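Local coordinates for protein type II restriction enzyme SfiI (PDB 2EZV) that cuts double-stranded DNA as a tetrameric type IIF restriction endonuclease at the interrupted sequence GGCC-N5-GGCC, leaving 5'-phosphate ends, at a contact of chain A with DNA, the interface of chains A and B and the interface of chains A and C. Residues are numbered along the deposited sequence; one frame, centred on the assembly and turned at random. Chains: chain A/B/C, Type II restriction enzyme SfiI.

Contact 1: a contact of chain A with DNA. Residues chain A 209-213, 215. With nucleotides of chain D.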
# COMPACT_ATOMS: atom_id res chain seq x y z
N HIS A 209 33.94 -19.84 0.54
CA HIS A 209 33.96 -20.85 -0.51
C HIS A 209 35.17 -21.77 -0.34
O HIS A 209 36.01 -21.55 0.52
CB HIS A 209 34.02 -20.17 -1.87
CG HIS A 209 35.25 -19.35 -2.08
ND1 HIS A 209 35.56 -18.26 -1.30
CD2 HIS A 209 36.27 -19.47 -2.97
CE1 HIS A 209 36.71 -17.75 -1.69
NE2 HIS A 209 37.16 -18.46 -2.70
N SER A 210 35.23 -22.81 -1.17
CA SER A 210 36.32 -23.78 -1.13
C SER A 210 37.10 -23.78 -2.43
O SER A 210 36.69 -24.39 -3.41
CB SER A 210 35.78 -25.19 -0.90
OG SER A 210 36.79 -26.16 -1.15
N PRO A 211 38.26 -23.09 -2.45
CA PRO A 211 39.08 -23.03 -3.66
C PRO A 211 39.58 -24.43 -4.04
O PRO A 211 39.71 -24.74 -5.23
CB PRO A 211 40.22 -22.09 -3.26
CG PRO A 211 40.34 -22.32 -1.77
CD PRO A 211 38.90 -22.36 -1.34
N ALA A 212 39.86 -25.25 -3.03
CA ALA A 212 40.34 -26.61 -3.26
C ALA A 212 39.31 -27.37 -4.08
O ALA A 212 39.65 -28.14 -4.98
CB ALA A 212 40.58 -27.32 -1.93
N ARG A 213 38.04 -27.15 -3.76
CA ARG A 213 36.96 -27.80 -4.47
C ARG A 213 36.64 -27.04 -5.76
O ARG A 213 35.77 -27.42 -6.53
CB ARG A 213 35.71 -27.86 -3.59
CG ARG A 213 35.81 -28.86 -2.46
CD ARG A 213 34.65 -28.67 -1.52
NE ARG A 213 34.41 -29.85 -0.70
CZ ARG A 213 33.94 -31.00 -1.17
NH1 ARG A 213 33.66 -31.13 -2.47
NH2 ARG A 213 33.74 -32.02 -0.35
N GLU A 215 35.34 -24.03 -6.00
CA GLU A 215 34.09 -23.27 -5.90
C GLU A 215 34.34 -21.82 -6.35
O GLU A 215 35.44 -21.28 -6.16
CB GLU A 215 33.55 -23.32 -4.47
CG GLU A 215 33.46 -24.74 -3.90
CD GLU A 215 32.83 -24.80 -2.51
OE1 GLU A 215 32.95 -23.82 -1.75
OE2 GLU A 215 32.22 -25.83 -2.16
P DG D 6 42.63 -19.78 2.85
OP1 DG D 6 44.04 -20.01 2.47
OP2 DG D 6 41.80 -18.85 2.04
O5' DG D 6 41.92 -21.21 2.88
C5' DG D 6 41.27 -21.65 4.06
C4' DG D 6 40.41 -22.87 3.80
O4' DG D 6 39.26 -22.77 4.66
C3' DG D 6 39.83 -22.96 2.38
O3' DG D 6 39.34 -24.30 2.24
C2' DG D 6 38.58 -22.11 2.50
C1' DG D 6 38.11 -22.54 3.87
N9 DG D 6 37.16 -21.74 4.62
C8 DG D 6 36.79 -20.43 4.43
N7 DG D 6 35.85 -20.04 5.25
C5 DG D 6 35.60 -21.16 6.03
C6 DG D 6 34.67 -21.37 7.09
O6 DG D 6 33.85 -20.57 7.57
N1 DG D 6 34.76 -22.66 7.60
C2 DG D 6 35.63 -23.63 7.16
N2 DG D 6 35.58 -24.81 7.78
N3 DG D 6 36.48 -23.45 6.17
C4 DG D 6 36.41 -22.21 5.66
P DC D 7 39.91 -25.30 1.12
OP1 DC D 7 41.39 -25.30 1.23
OP2 DC D 7 39.28 -25.02 -0.20
O5' DC D 7 39.36 -26.70 1.65
C5' DC D 7 39.76 -27.16 2.94
C4' DC D 7 38.79 -28.18 3.50
O4' DC D 7 37.72 -27.54 4.25
C3' DC D 7 38.08 -29.01 2.43
O3' DC D 7 37.79 -30.32 2.96
C2' DC D 7 36.81 -28.20 2.18
C1' DC D 7 36.48 -27.70 3.58
N1 DC D 7 35.70 -26.45 3.69
C2 DC D 7 34.68 -26.36 4.68
O2 DC D 7 34.49 -27.30 5.46
N3 DC D 7 33.94 -25.23 4.75
C4 DC D 7 34.17 -24.22 3.90
N4 DC D 7 33.40 -23.14 4.00
C5 DC D 7 35.19 -24.29 2.91
C6 DC D 7 35.93 -25.41 2.84
P DC D 8 37.31 -31.50 1.98
OP1 DC D 8 38.06 -32.72 2.37
OP2 DC D 8 37.34 -31.03 0.57
O5' DC D 8 35.79 -31.72 2.40
C5' DC D 8 35.01 -30.61 2.78
C4' DC D 8 33.95 -31.02 3.76
O4' DC D 8 33.29 -29.80 4.17
C3' DC D 8 32.86 -31.90 3.17
O3' DC D 8 32.28 -32.74 4.17
C2' DC D 8 31.88 -30.88 2.60
C1' DC D 8 32.01 -29.69 3.55
N1 DC D 8 31.98 -28.40 2.84
C2 DC D 8 31.23 -27.36 3.38
O2 DC D 8 30.64 -27.55 4.44
N3 DC D 8 31.18 -26.17 2.72
C4 DC D 8 31.85 -26.02 1.58
N4 DC D 8 31.76 -24.84 0.96
C5 DC D 8 32.63 -27.06 1.01
C6 DC D 8 32.67 -28.22 1.67
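A:Glu215 reaches the amino group of DC8 of chain D from the major-groove side. A:Glu215 OE1 accepts from DC8 N4 at 3.1 Å, almost straight (163° at H), on the syn lone pair. OE2 makes a weaker second approach to the same N4. A second donor steadies the carboxylate: the backbone N of A:Ser210 meets A:Glu215 OE1 at 2.6 Å, from above the carboxylate plane. A valine in place of A:Glu215 would probably leave the DC8 amino group and the A:Ser210 N-H without their acceptor, and so weaken recognition of the cytosine.

A:Arg213 brings the opposite charge to the same nucleotide. Its chain is extended from CG to NE and lies along the outer rim of the cytosine. A:Arg213 CD packs 3.6 Å from DC8 C5, a rim contact rather than a ring stack. A:Arg213 NE forms a salt bridge of 3.4 Å with the DC8 phosphate oxygen OP2, and the bond from NH2 to O5' is weak.

One step back, two donors grip the phosphate oxygen OP2 of DC7. The hydroxyl A:Ser210 OG donates to DC7 OP2 at 2.9 Å, and the A:Ala212 backbone N gives a bond of 158° at H. A:Ser210 OG stands anti to its backbone N (chi1 167°) and also accepts from A:Arg213 N. This loop reads a cytosine of the GGCC half-site while holding its backbone, so it contributes to sequence-specific binding.

Contact 2: the interface of chains A and B. Residues chain A 1; chain B 19, 22, 250, 252, 262.
The thioether of A:Met1 lies against B:Arg22 and over the B:Trp250 face near its NE1-CZ2 edge, beside B:Arg22 CD. Here the first residue of chain A meets the long helix 10-41 and strand 249-253 of chain B. This is the packed end. A:Met1 SD sits 3.7 Å from B:Arg22 CG, the two chains sliding past each other in opposite directions. A:Met1 SD also lies 3.9 Å from B:Trp250 CZ2. The bend at chi3 of A:Met1 (121°) brings the methyl CE over the B:Arg22 CB and CG. Within chain B, B:Arg22 CD rests on the same face of the indole, toward its rim, which helps set the wall that the sulfur meets.

The backbone end of A:Met1 is held more loosely. B:Lys262 NZ gives only a weak bond of 3.3 Å to the A:Met1 carbonyl O. The terminal amino N reaches chain B through a water, which lies 3.0 Å from A:Met1 N and bridges to B:Asp252 OD2. The interface is two-fold symmetric, and this patch helps join two subunits of the tetramer. B:Asp252 is itself positioned by the indole N-H: B:Trp250 NE1 donates to B:Asp252 OD2 at 2.7 Å, nearly straight (173° at H), with OD2 in the ring plane but the N-H above the carboxylate plane.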
# COMPACT_ATOMS: atom_id res chain seq x y z
N MET A 1 19.68 21.65 -4.46
CA MET A 1 19.35 20.20 -4.41
C MET A 1 19.79 19.49 -5.67
O MET A 1 20.06 20.12 -6.71
CB MET A 1 17.85 19.99 -4.21
CG MET A 1 17.34 20.46 -2.86
SD MET A 1 15.58 20.14 -2.67
CE MET A 1 15.58 19.07 -1.19
N GLN B 19 12.60 19.40 2.61
CA GLN B 19 12.57 18.10 1.94
C GLN B 19 11.14 17.55 1.91
O GLN B 19 10.79 16.77 1.03
CB GLN B 19 13.55 17.10 2.58
CG GLN B 19 13.16 16.50 3.92
CD GLN B 19 14.17 15.46 4.40
OE1 GLN B 19 15.34 15.76 4.60
NE2 GLN B 19 13.71 14.23 4.59
N ARG B 22 9.74 19.44 -1.08
CA ARG B 22 10.33 18.92 -2.31
C ARG B 22 9.66 17.62 -2.76
O ARG B 22 9.33 17.46 -3.93
CB ARG B 22 11.83 18.68 -2.14
CG ARG B 22 12.51 18.25 -3.43
CD ARG B 22 12.35 19.33 -4.51
NE ARG B 22 12.87 18.92 -5.81
CZ ARG B 22 12.28 18.03 -6.61
NH1 ARG B 22 11.15 17.45 -6.24
NH2 ARG B 22 12.83 17.73 -7.79
N TRP B 250 11.78 24.00 -9.98
CA TRP B 250 11.95 24.05 -8.54
C TRP B 250 12.72 25.30 -8.18
O TRP B 250 13.78 25.57 -8.74
CB TRP B 250 12.69 22.81 -8.02
CG TRP B 250 13.18 22.93 -6.59
CD1 TRP B 250 14.45 23.24 -6.19
CD2 TRP B 250 12.41 22.76 -5.39
NE1 TRP B 250 14.51 23.27 -4.82
CE2 TRP B 250 13.28 22.99 -4.30
CE3 TRP B 250 11.06 22.45 -5.13
CZ2 TRP B 250 12.86 22.91 -2.97
CZ3 TRP B 250 10.64 22.37 -3.81
CH2 TRP B 250 11.54 22.60 -2.74
N ASP B 252 14.73 27.51 -5.40
CA ASP B 252 15.56 27.30 -4.22
C ASP B 252 16.43 28.52 -3.99
O ASP B 252 16.28 29.54 -4.67
CB ASP B 252 16.44 26.07 -4.46
CG ASP B 252 16.65 25.25 -3.21
OD1 ASP B 252 16.79 25.85 -2.12
OD2 ASP B 252 16.67 24.01 -3.33
N LYS B 262 15.55 25.88 -11.29
CA LYS B 262 16.10 24.82 -12.10
C LYS B 262 14.94 23.96 -12.53
O LYS B 262 13.88 23.98 -11.90
CB LYS B 262 17.08 23.98 -11.27
CG LYS B 262 16.43 23.32 -10.04
CD LYS B 262 17.35 22.32 -9.34
CE LYS B 262 17.56 21.08 -10.18
NZ LYS B 262 18.31 20.02 -9.45
O HOH W 1 19.38 23.24 -1.99

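Contact 3: the interface of chains A and C. Residues chain A 38, 42, 49, 52-53, 56; chain C 74-77.
C:Gly76 donates its backbone N to the carboxylate OD2 of A:Asp56 at 3.0 Å (154° at H), nearly along the C-O axis. The preceding C:Ala75 puts its methyl into an apolar cup on chain A. C:Ala75 CB lies 3.4 Å from A:Leu53 CD2 and 3.6 Å from A:Ile38 CG2. A:Asp56 CB covers it from a further side. Beyond the glycine, the C:Phe77 ring takes A:Val52 CG1 over the centre of one face. A:Glu49 CG meets the rim at C:Phe77 CE1, 3.5 Å away, with carboxylate and ring planes 61° apart.

The next shell is water and helix. One water joins A:Asp56 OD2, at 2.8 Å, to the C:Gly76 carbonyl O. A leucine in place of A:Asp56 would probably leave the C:Gly76 N-H without its acceptor and the water without its partner on chain A. A second water links C:Ala75 N to the A:Thr42 hydroxyl OG1. A:Glu49, A:Val52, A:Leu53 and A:Asp56 all project from helix 49-62, so one helix presents much of the surface to the chain C loop in this two-fold interface of the tetramer. A:Thr42 follows helix 10-41 and is tied back to its end: A:Thr42 OG1, anti to the carbonyl carbon (chi1 -67°), donates at 2.7 Å to A:Ile38 O, on a lone pair in the carbonyl plane.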
# COMPACT_ATOMS: atom_id res chain seq x y z
N ILE A 38 8.65 -15.63 15.62
CA ILE A 38 8.79 -16.36 14.36
C ILE A 38 10.10 -17.12 14.27
O ILE A 38 10.12 -18.28 13.85
CB ILE A 38 8.71 -15.41 13.13
CG1 ILE A 38 7.33 -14.77 13.05
CG2 ILE A 38 8.98 -16.18 11.85
CD1 ILE A 38 6.21 -15.79 12.99
N THR A 42 9.10 -21.31 15.16
CA THR A 42 8.71 -21.93 13.90
C THR A 42 9.43 -23.26 13.70
O THR A 42 10.66 -23.30 13.59
CB THR A 42 9.00 -21.00 12.71
OG1 THR A 42 8.15 -19.85 12.79
CG2 THR A 42 8.77 -21.73 11.38
N GLU A 49 16.32 -24.07 7.99
CA GLU A 49 15.08 -23.32 8.06
C GLU A 49 15.32 -21.86 8.46
O GLU A 49 14.60 -20.96 8.03
CB GLU A 49 14.14 -23.98 9.08
CG GLU A 49 12.80 -24.43 8.53
CD GLU A 49 11.71 -23.41 8.77
OE1 GLU A 49 11.72 -22.80 9.86
OE2 GLU A 49 10.83 -23.24 7.90
N VAL A 52 15.17 -19.19 5.65
CA VAL A 52 13.92 -18.58 5.25
C VAL A 52 13.33 -17.73 6.36
O VAL A 52 12.59 -16.77 6.10
CB VAL A 52 12.88 -19.65 4.79
CG1 VAL A 52 12.36 -20.45 5.96
CG2 VAL A 52 11.74 -18.96 4.08
N LEU A 53 13.65 -18.07 7.60
CA LEU A 53 13.15 -17.30 8.73
C LEU A 53 13.74 -15.90 8.66
O LEU A 53 13.03 -14.90 8.81
CB LEU A 53 13.56 -17.97 10.03
CG LEU A 53 12.95 -19.34 10.30
CD1 LEU A 53 13.44 -19.86 11.64
CD2 LEU A 53 11.43 -19.24 10.28
N ASP A 56 12.29 -13.93 5.53
CA ASP A 56 10.91 -13.51 5.77
C ASP A 56 10.77 -12.43 6.83
O ASP A 56 10.01 -11.47 6.64
CB ASP A 56 10.03 -14.72 6.12
CG ASP A 56 9.75 -15.62 4.92
OD1 ASP A 56 10.14 -15.24 3.79
OD2 ASP A 56 9.12 -16.69 5.09
N PHE C 74 3.70 -15.41 8.72
CA PHE C 74 4.46 -16.59 9.11
C PHE C 74 5.62 -16.79 8.12
O PHE C 74 5.54 -16.35 6.97
CB PHE C 74 3.56 -17.83 9.15
CG PHE C 74 2.97 -18.20 7.81
CD1 PHE C 74 3.70 -18.97 6.91
CD2 PHE C 74 1.70 -17.77 7.45
CE1 PHE C 74 3.17 -19.30 5.67
CE2 PHE C 74 1.17 -18.10 6.22
CZ PHE C 74 1.90 -18.87 5.32
N ALA C 75 6.68 -17.44 8.57
CA ALA C 75 7.83 -17.71 7.72
C ALA C 75 7.75 -19.16 7.23
O ALA C 75 7.21 -20.02 7.92
CB ALA C 75 9.11 -17.47 8.49
N GLY C 76 8.29 -19.41 6.04
CA GLY C 76 8.24 -20.76 5.49
C GLY C 76 8.85 -20.75 4.10
O GLY C 76 9.06 -19.68 3.53
N PHE C 77 9.11 -21.93 3.54
CA PHE C 77 9.74 -22.00 2.22
C PHE C 77 8.86 -21.61 1.03
O PHE C 77 9.37 -21.41 -0.08
CB PHE C 77 10.34 -23.38 1.98
CG PHE C 77 11.43 -23.73 2.94
CD1 PHE C 77 11.13 -24.23 4.20
CD2 PHE C 77 12.77 -23.54 2.59
CE1 PHE C 77 12.14 -24.54 5.11
CE2 PHE C 77 13.79 -23.84 3.49
CZ PHE C 77 13.48 -24.34 4.75
O HOH W 2 6.08 -18.71 11.34
O HOH W 3 6.98 -17.15 3.27

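Contact 4: the interface of chains A and B. Residues chain A 3, 68, 85, 145-146; chain B 26, 30, 266-267.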
# COMPACT_ATOMS: atom_id res chain seq x y z
N GLN A 3 19.44 15.56 -8.08
CA GLN A 3 18.67 14.38 -8.43
C GLN A 3 19.67 13.27 -8.78
O GLN A 3 19.37 12.09 -8.66
CB GLN A 3 17.75 14.68 -9.61
CG GLN A 3 16.66 15.69 -9.31
CD GLN A 3 15.63 15.77 -10.42
OE1 GLN A 3 15.94 16.17 -11.54
NE2 GLN A 3 14.40 15.36 -10.11
N TYR A 68 8.00 6.66 -0.87
CA TYR A 68 7.61 7.03 -2.23
C TYR A 68 8.11 6.06 -3.31
O TYR A 68 9.18 6.25 -3.86
CB TYR A 68 8.18 8.44 -2.46
CG TYR A 68 7.67 9.25 -3.63
CD1 TYR A 68 7.99 10.61 -3.71
CD2 TYR A 68 6.90 8.69 -4.66
CE1 TYR A 68 7.57 11.39 -4.78
CE2 TYR A 68 6.47 9.48 -5.74
CZ TYR A 68 6.81 10.83 -5.78
OH TYR A 68 6.39 11.63 -6.81
N TRP A 85 12.00 6.86 -4.15
CA TRP A 85 12.57 8.20 -3.97
C TRP A 85 12.83 8.29 -2.47
O TRP A 85 12.00 7.84 -1.67
CB TRP A 85 11.60 9.32 -4.34
CG TRP A 85 11.23 9.43 -5.77
CD1 TRP A 85 10.08 8.97 -6.35
CD2 TRP A 85 11.95 10.12 -6.79
NE1 TRP A 85 10.03 9.35 -7.67
CE2 TRP A 85 11.17 10.06 -7.97
CE3 TRP A 85 13.18 10.79 -6.82
CZ2 TRP A 85 11.58 10.64 -9.17
CZ3 TRP A 85 13.59 11.37 -8.02
CH2 TRP A 85 12.79 11.30 -9.18
N GLN A 145 14.26 6.03 -16.83
CA GLN A 145 13.89 6.87 -17.96
C GLN A 145 12.94 8.00 -17.53
O GLN A 145 11.80 7.75 -17.14
CB GLN A 145 13.23 6.02 -19.05
CG GLN A 145 12.81 6.79 -20.29
CD GLN A 145 13.97 7.52 -20.95
OE1 GLN A 145 14.95 6.90 -21.36
NE2 GLN A 145 13.85 8.83 -21.07
N SER A 146 13.41 9.24 -17.61
CA SER A 146 12.56 10.36 -17.23
C SER A 146 11.51 10.58 -18.30
O SER A 146 11.67 10.14 -19.44
CB SER A 146 13.37 11.65 -17.06
OG SER A 146 13.86 12.11 -18.30
N GLN B 26 7.29 16.80 -6.39
CA GLN B 26 7.50 15.74 -7.38
C GLN B 26 6.19 15.02 -7.62
O GLN B 26 5.85 14.68 -8.75
CB GLN B 26 8.50 14.68 -6.89
CG GLN B 26 9.94 15.03 -7.12
CD GLN B 26 10.36 15.02 -8.57
OE1 GLN B 26 11.19 15.81 -8.96
NE2 GLN B 26 9.79 14.13 -9.37
N GLN B 30 4.55 14.88 -11.22
CA GLN B 30 4.30 13.63 -11.91
C GLN B 30 2.82 13.31 -12.06
O GLN B 30 2.42 12.49 -12.90
CB GLN B 30 5.06 12.50 -11.19
CG GLN B 30 6.57 12.74 -11.19
CD GLN B 30 7.41 11.60 -10.65
OE1 GLN B 30 8.63 11.64 -10.73
NE2 GLN B 30 6.76 10.59 -10.10
N PHE B 266 11.29 14.17 -14.11
CA PHE B 266 10.18 13.51 -13.43
C PHE B 266 9.80 12.29 -14.24
O PHE B 266 10.11 12.22 -15.44
CB PHE B 266 8.99 14.47 -13.28
CG PHE B 266 8.35 14.89 -14.58
CD1 PHE B 266 7.30 14.16 -15.12
CD2 PHE B 266 8.77 16.05 -15.24
CE1 PHE B 266 6.66 14.58 -16.30
CE2 PHE B 266 8.15 16.47 -16.41
CZ PHE B 266 7.09 15.74 -16.94
N LEU B 267 9.16 11.32 -13.60
CA LEU B 267 8.76 10.10 -14.29
C LEU B 267 7.26 10.07 -14.54
O LEU B 267 6.51 10.89 -14.00
CB LEU B 267 9.15 8.87 -13.47
CG LEU B 267 10.61 8.64 -13.04
CD1 LEU B 267 11.56 9.03 -14.16
CD2 LEU B 267 10.90 9.47 -11.84
O HOH W 4 7.40 8.11 -8.54
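A:Trp85 of SfiI, a tetrameric type IIF restriction endonuclease, points its indole at B:Gln30, tip to tip, with ring and amide planes 53° apart.

The polar link between them runs through water. A:Trp85 NE1 lies 3.0 Å from a water that sits at the indole edge in the ring plane. The same water is 3.0 Å from the amide nitrogen NE2 of B:Gln30. The extended B:Gln30 chain is held at its other amide atom: B:Leu267 N donates to B:Gln30 OE1 at 2.9 Å, very straight at H (177°) but from above the carbonyl plane. This ties helix 10-41 of chain B to its C-terminal tail.

Apolar contacts lie to the side of the water link. The two methyls of B:Leu267 point different ways, CD2 toward the indole and CD1 toward the A:Gln145-A:Ser146 backbone. B:Leu267 CD1 is 3.5 Å from A:Ser146 CA, whereas the CD2 approach to the indole is modelled too close to interpret. A:Tyr68 passes B:Gln26 at about a right angle, with A:Tyr68 CE1 4.0 Å from B:Gln26 CB.

Within chain A the indole tips an edge onto a ring: A:Trp85 CD1 stands 3.4 Å above the A:Tyr68 plane, over its centre. A:Tyr68 CG is anti to its backbone N (chi1 -164°), which brings the ring beneath this atom.

Contact 2 and contact 4 are parts of one interface, with C-alpha centres about 13 Å apart. Both use helix 10-41 of chain B, through its earlier and middle residues, together with the chain's C-terminal region. Contact 3 belongs to another interface, its C-alpha centre about 35 Å from that of contact 4 and 43 Å from that of contact 2. It uses the end of the same helix in chain A, so helix 10-41 serves both two-fold interfaces. Contact 1 lies about 29 Å from contact 3, 45 Å from contact 4 and 52 Å from contact 2. In the patches described, the DNA contact lies apart from the subunit contacts.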